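Local atomic coordinates of cation efflux system protein cusF (Escherichia coli, PDB entry 3E6Z), a protein that binds one copper ion per polypeptide as a periplasmic metallochaperone of the Cus efflux system, which confers resistance to copper and silver. Residues Phe62-Val65 with Leu70-Leu73. The protein carries 1 engineered substitution. Numbering follows the deposited sequence.
Sequences FNFV and LSLL
Leu73 and Phe62 meet through CD2 of the leucine and CD2 of the ring, 3.8 Å apart and obliquely set. Leu73 CD2 also lies 4.3 Å from Phe64 CB, so one leucine branch spans two phenylalanines on the inner face of the sheet. Phe64 holds its ring CG flanked by the backbone N and C (chi1 63°), and thereby brings its CD2 to 3.8 Å from Ser71 CB. On the other face Val65 CG2 rests 3.9 Å from Leu72 CB. Between these layers runs the backbone ladder: Val65 and Leu72 form a hydrogen-bonded antiparallel pair, with Val65 N to Leu72 O at 2.9 Å in the carbonyl plane and Leu72 N to Val65 O at 2.8 Å, with Leu72 N tilted 18° out of the Val65 carbonyl plane. Leu72 O, besides accepting the Val65 N-H, receives a CA-H...O contact from Phe64 CA (3.1 Å); Phe64 and Leu73 form the adjoining non-hydrogen-bonded pair. At the polar margin, Ser71 OG bonds to Gln66 OE1, while Asn63 ties OD1 to Ser9 OG and ND2 to Asp75 OD1. The segment axes make 132°, far from straight antiparallel, as suits a strongly twisted hairpin of an OB-fold barrel. Strand 59-67 pairs onward with strand 8-18; across the barrel interior, Phe43 of the copper-ligand strand 39-44 meets Phe62 and Phe64 edge-to-face.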
ATOM      1  N   PHE A  62       1.807  -4.652   3.182  1.00  9.62           N
ATOM      2  CA  PHE A  62       0.544  -4.378   2.579  1.00  9.19           C
ATOM      3  C   PHE A  62       0.601  -4.911   1.179  1.00  9.21           C
ATOM      4  O   PHE A  62       1.610  -5.179   0.575  1.00  9.91           O
ATOM      5  CB  PHE A  62       0.167  -2.854   2.640  1.00  9.82           C
ATOM      6  CG  PHE A  62       1.147  -1.979   1.939  1.00  9.57           C
ATOM      7  CD1 PHE A  62       2.411  -1.592   2.526  1.00 10.29           C
ATOM      8  CD2 PHE A  62       0.843  -1.426   0.639  1.00 10.19           C
ATOM      9  CE1 PHE A  62       3.261  -0.781   1.841  1.00 10.58           C
ATOM     10  CE2 PHE A  62       1.675  -0.577   0.019  1.00 10.17           C
ATOM     11  CZ  PHE A  62       2.911  -0.195   0.593  1.00 10.64           C
ATOM     12  N   ASN A  63      -0.639  -5.073   0.676  1.00  9.19           N
ATOM     13  CA  ASN A  63      -0.814  -5.640  -0.696  1.00  9.56           C
ATOM     14  C   ASN A  63      -1.823  -4.715  -1.373  1.00  9.57           C
ATOM     15  O   ASN A  63      -2.778  -4.260  -0.760  1.00  9.70           O
ATOM     16  CB  ASN A  63      -1.401  -7.062  -0.672  1.00 10.06           C
ATOM     17  CG  ASN A  63      -0.357  -8.015  -0.162  1.00 11.78           C
ATOM     18  OD1 ASN A  63       0.566  -8.378  -0.895  1.00 13.55           O
ATOM     19  ND2 ASN A  63      -0.339  -8.244   1.165  1.00 12.62           N
ATOM     20  N   PHE A  64      -1.592  -4.421  -2.675  1.00  8.97           N
ATOM     21  CA  PHE A  64      -2.526  -3.504  -3.369  1.00  8.57           C
ATOM     22  C   PHE A  64      -2.592  -3.928  -4.837  1.00  8.78           C
ATOM     23  O   PHE A  64      -1.809  -4.679  -5.378  1.00  9.39           O
ATOM     24  CB  PHE A  64      -1.993  -2.026  -3.225  1.00  9.58           C
ATOM     25  CG  PHE A  64      -0.642  -1.777  -3.874  1.00  9.46           C
ATOM     26  CD1 PHE A  64       0.545  -2.072  -3.148  1.00 10.56           C
ATOM     27  CD2 PHE A  64      -0.495  -1.282  -5.166  1.00 10.67           C
ATOM     28  CE1 PHE A  64       1.793  -1.785  -3.673  1.00 11.23           C
ATOM     29  CE2 PHE A  64       0.764  -1.038  -5.675  1.00 11.74           C
ATOM     30  CZ  PHE A  64       1.877  -1.277  -4.923  1.00 11.80           C
ATOM     31  N   VAL A  65      -3.672  -3.377  -5.448  1.00  8.47           N
ATOM     32  CA  VAL A  65      -3.906  -3.581  -6.879  1.00  9.11           C
ATOM     33  C   VAL A  65      -3.978  -2.198  -7.549  1.00  9.31           C
ATOM     34  O   VAL A  65      -4.579  -1.253  -7.027  1.00 10.97           O
ATOM     35  CB  VAL A  65      -5.188  -4.422  -7.160  1.00 10.20           C
ATOM     36  CG1 VAL A  65      -4.973  -5.780  -6.534  1.00 11.55           C
ATOM     37  CG2 VAL A  65      -6.244  -3.880  -6.703  1.00 11.47           C
ATOM     38  N   LEU A  70      -5.228   4.883  -9.268  1.00  9.37           N
ATOM     39  CA  LEU A  70      -5.414   4.439  -7.866  1.00  8.96           C
ATOM     40  C   LEU A  70      -4.600   3.188  -7.587  1.00  9.32           C
ATOM     41  O   LEU A  70      -4.428   2.260  -8.388  1.00  9.42           O
ATOM     42  CB  LEU A  70      -6.833   4.092  -7.606  1.00  9.84           C
ATOM     43  CG  LEU A  70      -7.827   5.300  -7.775  1.00 10.25           C
ATOM     44  CD1 LEU A  70      -9.245   4.812  -7.597  1.00 12.49           C
ATOM     45  CD2 LEU A  70      -7.461   6.438  -6.798  1.00 11.94           C
ATOM     46  N   SER A  71      -4.105   3.119  -6.293  1.00  8.89           N
ATOM     47  CA  SER A  71      -3.530   1.876  -5.766  1.00  8.60           C
ATOM     48  C   SER A  71      -4.467   1.443  -4.633  1.00  8.37           C
ATOM     49  O   SER A  71      -4.493   2.075  -3.561  1.00  8.91           O
ATOM     50  CB  SER A  71      -2.086   2.141  -5.255  1.00  8.93           C
ATOM     51  OG  SER A  71      -1.250   2.612  -6.233  1.00 10.78           O
ATOM     52  N   LEU A  72      -5.302   0.446  -4.933  1.00  8.58           N
ATOM     53  CA  LEU A  72      -6.343   0.025  -4.003  1.00  9.00           C
ATOM     54  C   LEU A  72      -5.789  -1.029  -3.037  1.00  9.02           C
ATOM     55  O   LEU A  72      -5.243  -2.044  -3.444  1.00  9.06           O
ATOM     56  CB  LEU A  72      -7.477  -0.665  -4.792  1.00  9.59           C
ATOM     57  CG  LEU A  72      -8.081   0.224  -5.903  1.00  9.93           C
ATOM     58  CD1 LEU A  72      -9.257  -0.616  -6.545  1.00 10.90           C
ATOM     59  CD2 LEU A  72      -8.647   1.565  -5.321  1.00 10.68           C
ATOM     60  N   LEU A  73      -5.924  -0.734  -1.715  1.00  8.98           N
ATOM     61  CA  LEU A  73      -5.376  -1.721  -0.740  1.00  8.61           C
ATOM     62  C   LEU A  73      -6.193  -2.938  -0.640  1.00  8.58           C
ATOM     63  O   LEU A  73      -7.429  -2.913  -0.419  1.00  8.71           O
ATOM     64  CB  LEU A  73      -5.304  -1.022   0.628  1.00  8.52           C
ATOM     65  CG  LEU A  73      -4.237   0.049   0.753  1.00  9.06           C
ATOM     66  CD1 LEU A  73      -4.514   0.932   1.971  1.00 10.24           C
ATOM     67  CD2 LEU A  73      -2.847  -0.563   0.779  1.00  9.75           C
TER